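Local coordinates for protein nucleoside hydrolase, putative (Trypanosoma brucei, PDB 3FZ0) that belongs to the nucleoside hydrolase family and carries a bound calcium ion in an alpha/beta fold built round a mixed central sheet, at residues I23-T28 and L349-D354; V191-H196 and C201-V206. The protein carries 2 engineered substitutions. All coordinates share one frame; numbering follows the deposited sequence.

Contact 1: residues I23-T28 and L349-D354; sequences IMLAMT and LKALRD
Leu-25 and Ala-351 make the tight half of this helix-to-helix contact, a small apolar junction in which one methyl group meets the whole branched end of a leucine. CB of Ala-351 lies 4.0 Å from CG of Leu-25, and both leucine methyls, CD1 and CD2, stand almost as near to it. Leu-25 achieves this by holding CG anti to its backbone N (chi1 -162°), which swings the fork across to the partner helix although its CB starts out to the side.

One turn further on the fit is looser. Thr-28 turns its CB toward the other helix, yet the nearest approach is 4.3 Å, from CB to the backbone O of Asp-354, and no direct hydrogen bond joins the two segments. A water fills the polar role: it donates to Thr-28 OG1 and to Ala-351 O, each at 2.8 Å. The same hydroxyl gives its own proton to Met-24 O, from 26° outside the carbonyl plane, and the two bonds fix its rotation. On the exposed flank, Lys-350 NZ and Asp-354 form a long salt bridge within helix 345-356.

Ile-355 extends the interface against Met-24, Leu-25 and Thr-28. The contact ties the helices that follow the first and last strands, 6-13 and 337-343, of the alpha/beta fold. Helix 17-27 also packs on helix 46-60 and strand 32-39, while helix 345-356 rests on Phe-220 of helix 218-224.

Contact 2: residues V191-H196 and C201-V206; sequences VVVLQH and CPVQLV
Residues 191-196, on helix 187-195, lie beside the start of strand 203-206, with the CA atoms of Leu-194 and Val-203 6.9 Å apart and no hydrogen bond joining the two segments. The intervening connection is short, so this is the returning half of a beta-alpha-beta crossover between the parallel strands 162-165 and 203-206, and the gap is closed mainly by apolar side chains.

Val-203 carries the strand's share of the contact. It points toward the helix and divides its two methyls between successive helical residues. CG1, placed anti to the backbone N (chi1 178°), meets CD2 of Leu-194 at 4.1 Å, and the same leucine methyl also touches CB of Val-203. The two side chains cross at about a right angle, the end of Leu-194 reaching over to the valine from a CB that sets off to one side. The other methyl, CG2, faces Val-193: it lies 4.1 Å from the backbone O of that residue and 4.3 Å from its CG1. That carbonyl is not left to apolar company, for Trp-199 NE1 in the connecting loop hydrogen-bonds to it.

Gln-204, on the next position of the strand, points away from the helix. Its NE2 bonds to Pro-202 O over 2.8 Å, approaching from above the carbonyl plane with an N-H...O angle of 151°, while OE1 is held by Asn-338 ND2; the amide is thus gripped at both ends.

Strand 203-206 runs between strands 162-165 and 337-343, bonded to both through the backbone. Helix 187-195 leans on helix 138-146 through Val-192 and Val-193, Leu-194 reaches strands 337-343 and 296-306, and Val-191 and Val-192 pack against Val-75 and Leu-74 of the second subunit.

How the contacts relate
Contacts 1 and 2 lie on opposite sides of the chain's centre, their centres 25 Å apart and their nearest atoms about 11 Å apart, so neither touches the other. Contact 1 brings together helices from near the two ends of the chain, and contact 2, between a helix and the strand that follows it, falls within the long span between them. The central mixed sheet relates them: helix 345-356 of contact 1 follows strand 337-343, which pairs with strand 203-206 of contact 2. Helix 17-27 follows the calcium ligand Asp-14 and includes Asp-19, another ligand; the side chain of Leu-25 is about 13 Å from the ion. Leu-134 and Asp-283 are its other protein ligands.

Contact 1: residues I23-T28 and L349-D354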
loop_
_atom_site.group_PDB
_atom_site.type_symbol
_atom_site.label_atom_id
_atom_site.label_comp_id
_atom_site.label_asym_id
_atom_site.label_seq_id
_atom_site.Cartn_x
_atom_site.Cartn_y
_atom_site.Cartn_z
ATOM N N ILE B 23 -25.349 -16.188 -20.347
ATOM C CA ILE B 23 -26.225 -17.242 -19.822
ATOM C C ILE B 23 -27.047 -17.839 -20.971
ATOM O O ILE B 23 -27.250 -19.050 -21.021
ATOM C CB ILE B 23 -27.110 -16.731 -18.636
ATOM C CG1 ILE B 23 -26.207 -16.318 -17.457
ATOM C CG2 ILE B 23 -28.099 -17.787 -18.203
ATOM C CD1 ILE B 23 -26.818 -15.340 -16.460
ATOM N N MET B 24 -27.473 -16.991 -21.897
ATOM C CA MET B 24 -28.150 -17.425 -23.103
ATOM C C MET B 24 -27.277 -18.380 -23.902
ATOM O O MET B 24 -27.756 -19.391 -24.429
ATOM C CB MET B 24 -28.596 -16.230 -23.957
ATOM C CG MET B 24 -29.720 -15.363 -23.332
ATOM S SD MET B 24 -30.199 -13.930 -24.356
ATOM C CE MET B 24 -31.564 -14.589 -25.279
ATOM N N LEU B 25 -25.988 -18.091 -23.946
ATOM C CA LEU B 25 -25.064 -18.909 -24.708
ATOM C C LEU B 25 -24.925 -20.280 -24.035
ATOM O O LEU B 25 -25.085 -21.334 -24.700
ATOM C CB LEU B 25 -23.721 -18.201 -24.858
ATOM C CG LEU B 25 -22.699 -18.608 -25.922
ATOM C CD1 LEU B 25 -21.591 -17.561 -25.972
ATOM C CD2 LEU B 25 -22.099 -19.930 -25.658
ATOM N N ALA B 26 -24.654 -20.280 -22.730
ATOM C CA ALA B 26 -24.654 -21.537 -21.943
ATOM C C ALA B 26 -25.931 -22.368 -22.117
ATOM O O ALA B 26 -25.849 -23.582 -22.231
ATOM C CB ALA B 26 -24.440 -21.241 -20.485
ATOM N N MET B 27 -27.091 -21.704 -22.159
ATOM C CA MET B 27 -28.358 -22.413 -22.199
ATOM C C MET B 27 -28.783 -22.925 -23.551
ATOM O O MET B 27 -29.803 -23.590 -23.623
ATOM C CB MET B 27 -29.472 -21.548 -21.625
ATOM C CG MET B 27 -29.498 -21.542 -20.119
ATOM S SD MET B 27 -30.804 -20.480 -19.543
ATOM C CE MET B 27 -30.559 -19.092 -20.625
ATOM N N THR B 28 -28.047 -22.601 -24.612
ATOM C CA THR B 28 -28.473 -22.938 -25.984
ATOM C C THR B 28 -27.405 -23.782 -26.667
ATOM O O THR B 28 -27.385 -23.943 -27.857
ATOM C CB THR B 28 -28.739 -21.684 -26.846
ATOM O OG1 THR B 28 -27.562 -20.838 -26.890
ATOM C CG2 THR B 28 -29.946 -20.926 -26.318
ATOM N N LEU B 349 -18.923 -15.793 -32.862
ATOM C CA LEU B 349 -20.052 -15.317 -33.619
ATOM C C LEU B 349 -21.056 -16.443 -33.874
ATOM O O LEU B 349 -22.268 -16.231 -33.784
ATOM C CB LEU B 349 -19.603 -14.681 -34.933
ATOM C CG LEU B 349 -18.644 -13.484 -34.887
ATOM C CD1 LEU B 349 -18.471 -12.888 -36.302
ATOM C CD2 LEU B 349 -19.116 -12.425 -33.913
ATOM N N LYS B 350 -20.549 -17.638 -34.167
ATOM C CA LYS B 350 -21.413 -18.774 -34.444
ATOM C C LYS B 350 -22.249 -19.122 -33.199
ATOM O O LYS B 350 -23.453 -19.408 -33.295
ATOM C CB LYS B 350 -20.608 -19.977 -34.913
ATOM C CG LYS B 350 -21.486 -21.113 -35.356
ATOM C CD LYS B 350 -20.845 -22.485 -35.095
ATOM C CE LYS B 350 -21.904 -23.565 -34.741
ATOM N NZ LYS B 350 -23.137 -23.528 -35.606
ATOM N N ALA B 351 -21.606 -19.073 -32.036
ATOM C CA ALA B 351 -22.289 -19.333 -30.758
ATOM C C ALA B 351 -23.389 -18.291 -30.494
ATOM O O ALA B 351 -24.456 -18.631 -29.961
ATOM C CB ALA B 351 -21.278 -19.359 -29.600
ATOM N N LEU B 352 -23.118 -17.024 -30.850
ATOM C CA LEU B 352 -24.110 -15.969 -30.716
ATOM C C LEU B 352 -25.241 -16.226 -31.706
ATOM O O LEU B 352 -26.420 -16.099 -31.379
ATOM C CB LEU B 352 -23.514 -14.586 -30.946
ATOM C CG LEU B 352 -22.471 -13.972 -30.009
ATOM C CD1 LEU B 352 -22.178 -12.518 -30.455
ATOM C CD2 LEU B 352 -22.886 -14.011 -28.559
ATOM N N ARG B 353 -24.859 -16.603 -32.915
ATOM C CA ARG B 353 -25.816 -16.978 -33.941
ATOM C C ARG B 353 -26.713 -18.107 -33.404
ATOM O O ARG B 353 -27.927 -18.080 -33.587
ATOM C CB ARG B 353 -25.096 -17.402 -35.240
ATOM C CG ARG B 353 -25.477 -16.610 -36.515
ATOM C CD ARG B 353 -24.811 -17.134 -37.847
ATOM N NE ARG B 353 -23.362 -17.364 -37.715
ATOM C CZ ARG B 353 -22.401 -16.501 -38.071
ATOM N NH1 ARG B 353 -22.694 -15.330 -38.644
ATOM N NH2 ARG B 353 -21.119 -16.823 -37.853
ATOM N N ASP B 354 -26.122 -19.054 -32.694
ATOM C CA ASP B 354 -26.861 -20.199 -32.176
ATOM C C ASP B 354 -27.882 -19.822 -31.104
ATOM O O ASP B 354 -28.924 -20.494 -30.986
ATOM C CB ASP B 354 -25.926 -21.314 -31.702
ATOM C CG ASP B 354 -25.297 -22.070 -32.858
ATOM O OD1 ASP B 354 -24.332 -22.814 -32.611
ATOM O OD2 ASP B 354 -25.738 -21.918 -34.032
HETATM O O HOH W 1 -25.040 -20.697 -28.196
#

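Contact 2: residues V191-H196 and C201-V206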
loop_
_atom_site.group_PDB
_atom_site.type_symbol
_atom_site.label_atom_id
_atom_site.label_comp_id
_atom_site.label_asym_id
_atom_site.label_seq_id
_atom_site.Cartn_x
_atom_site.Cartn_y
_atom_site.Cartn_z
ATOM N N VAL B 191 -7.635 -12.670 -5.050
ATOM C CA VAL B 191 -6.494 -13.306 -4.401
ATOM C C VAL B 191 -6.875 -14.694 -3.873
ATOM O O VAL B 191 -6.114 -15.642 -4.046
ATOM C CB VAL B 191 -5.920 -12.435 -3.284
ATOM C CG1 VAL B 191 -4.964 -13.245 -2.420
ATOM C CG2 VAL B 191 -5.228 -11.246 -3.872
ATOM N N VAL B 192 -8.035 -14.802 -3.227
ATOM C CA VAL B 192 -8.494 -16.053 -2.665
ATOM C C VAL B 192 -8.636 -17.092 -3.787
ATOM O O VAL B 192 -8.174 -18.241 -3.658
ATOM C CB VAL B 192 -9.825 -15.868 -1.875
ATOM C CG1 VAL B 192 -10.470 -17.224 -1.536
ATOM C CG2 VAL B 192 -9.581 -15.046 -0.604
ATOM N N VAL B 193 -9.241 -16.685 -4.901
ATOM C CA VAL B 193 -9.462 -17.590 -6.026
ATOM C C VAL B 193 -8.150 -18.080 -6.644
ATOM O O VAL B 193 -7.960 -19.283 -6.797
ATOM C CB VAL B 193 -10.420 -16.981 -7.075
ATOM C CG1 VAL B 193 -10.351 -17.759 -8.360
ATOM C CG2 VAL B 193 -11.887 -16.998 -6.522
ATOM N N LEU B 194 -7.240 -17.150 -6.948
ATOM C CA LEU B 194 -5.950 -17.464 -7.577
ATOM C C LEU B 194 -4.923 -18.141 -6.648
ATOM O O LEU B 194 -4.095 -18.892 -7.119
ATOM C CB LEU B 194 -5.356 -16.232 -8.248
ATOM C CG LEU B 194 -6.101 -15.575 -9.431
ATOM C CD1 LEU B 194 -5.614 -14.137 -9.690
ATOM C CD2 LEU B 194 -5.991 -16.358 -10.723
ATOM N N GLN B 195 -4.954 -17.868 -5.342
ATOM C CA GLN B 195 -4.046 -18.511 -4.377
ATOM C C GLN B 195 -4.524 -19.883 -3.882
ATOM O O GLN B 195 -3.784 -20.574 -3.194
ATOM C CB GLN B 195 -3.835 -17.625 -3.161
ATOM C CG GLN B 195 -3.058 -16.334 -3.419
ATOM C CD GLN B 195 -1.639 -16.577 -3.913
ATOM O OE1 GLN B 195 -1.290 -16.208 -5.034
ATOM N NE2 GLN B 195 -0.831 -17.198 -3.094
ATOM N N HIS B 196 -5.745 -20.285 -4.241
ATOM C CA HIS B 196 -6.320 -21.532 -3.742
ATOM C C HIS B 196 -5.531 -22.768 -4.181
ATOM O O HIS B 196 -5.189 -22.904 -5.359
ATOM C CB HIS B 196 -7.779 -21.682 -4.188
ATOM C CG HIS B 196 -8.333 -23.048 -3.937
ATOM N ND1 HIS B 196 -8.710 -23.477 -2.681
ATOM C CD2 HIS B 196 -8.522 -24.101 -4.766
ATOM C CE1 HIS B 196 -9.145 -24.721 -2.760
ATOM N NE2 HIS B 196 -9.032 -25.127 -4.010
ATOM N N CYS B 201 -7.282 -27.943 -12.494
ATOM C CA CYS B 201 -6.673 -27.226 -13.598
ATOM C C CYS B 201 -6.498 -25.785 -13.195
ATOM O O CYS B 201 -7.344 -25.241 -12.479
ATOM C CB CYS B 201 -7.582 -27.211 -14.835
ATOM S SG CYS B 201 -7.316 -28.521 -16.015
ATOM N N PRO B 202 -5.439 -25.129 -13.702
ATOM C CA PRO B 202 -5.272 -23.695 -13.428
ATOM C C PRO B 202 -6.535 -22.915 -13.771
ATOM O O PRO B 202 -7.223 -23.262 -14.732
ATOM C CB PRO B 202 -4.164 -23.277 -14.400
ATOM C CG PRO B 202 -3.409 -24.561 -14.660
ATOM C CD PRO B 202 -4.376 -25.672 -14.570
ATOM N N VAL B 203 -6.818 -21.878 -12.984
ATOM C CA VAL B 203 -7.878 -20.899 -13.264
ATOM C C VAL B 203 -7.664 -20.369 -14.684
ATOM O O VAL B 203 -6.528 -20.033 -15.043
ATOM C CB VAL B 203 -7.784 -19.707 -12.263
ATOM C CG1 VAL B 203 -8.858 -18.634 -12.550
ATOM C CG2 VAL B 203 -7.823 -20.189 -10.799
ATOM N N GLN B 204 -8.720 -20.321 -15.496
ATOM C CA GLN B 204 -8.663 -19.676 -16.820
ATOM C C GLN B 204 -9.091 -18.222 -16.706
ATOM O O GLN B 204 -10.235 -17.921 -16.316
ATOM C CB GLN B 204 -9.563 -20.393 -17.826
ATOM C CG GLN B 204 -9.354 -21.907 -17.866
ATOM C CD GLN B 204 -7.997 -22.298 -18.386
ATOM O OE1 GLN B 204 -7.663 -21.993 -19.529
ATOM N NE2 GLN B 204 -7.187 -22.966 -17.545
ATOM N N LEU B 205 -8.176 -17.315 -17.033
ATOM C CA LEU B 205 -8.437 -15.885 -16.865
ATOM C C LEU B 205 -8.909 -15.271 -18.173
ATOM O O LEU B 205 -8.103 -14.937 -19.055
ATOM C CB LEU B 205 -7.196 -15.159 -16.318
ATOM C CG LEU B 205 -7.324 -13.682 -15.921
ATOM C CD1 LEU B 205 -7.913 -13.403 -14.505
ATOM C CD2 LEU B 205 -5.948 -12.974 -16.089
ATOM N N VAL B 206 -10.215 -15.116 -18.317
ATOM C CA VAL B 206 -10.746 -14.441 -19.493
ATOM C C VAL B 206 -10.767 -12.929 -19.203
ATOM O O VAL B 206 -11.698 -12.384 -18.571
ATOM C CB VAL B 206 -12.079 -15.035 -19.911
ATOM C CG1 VAL B 206 -12.596 -14.385 -21.230
ATOM C CG2 VAL B 206 -11.927 -16.590 -20.041
#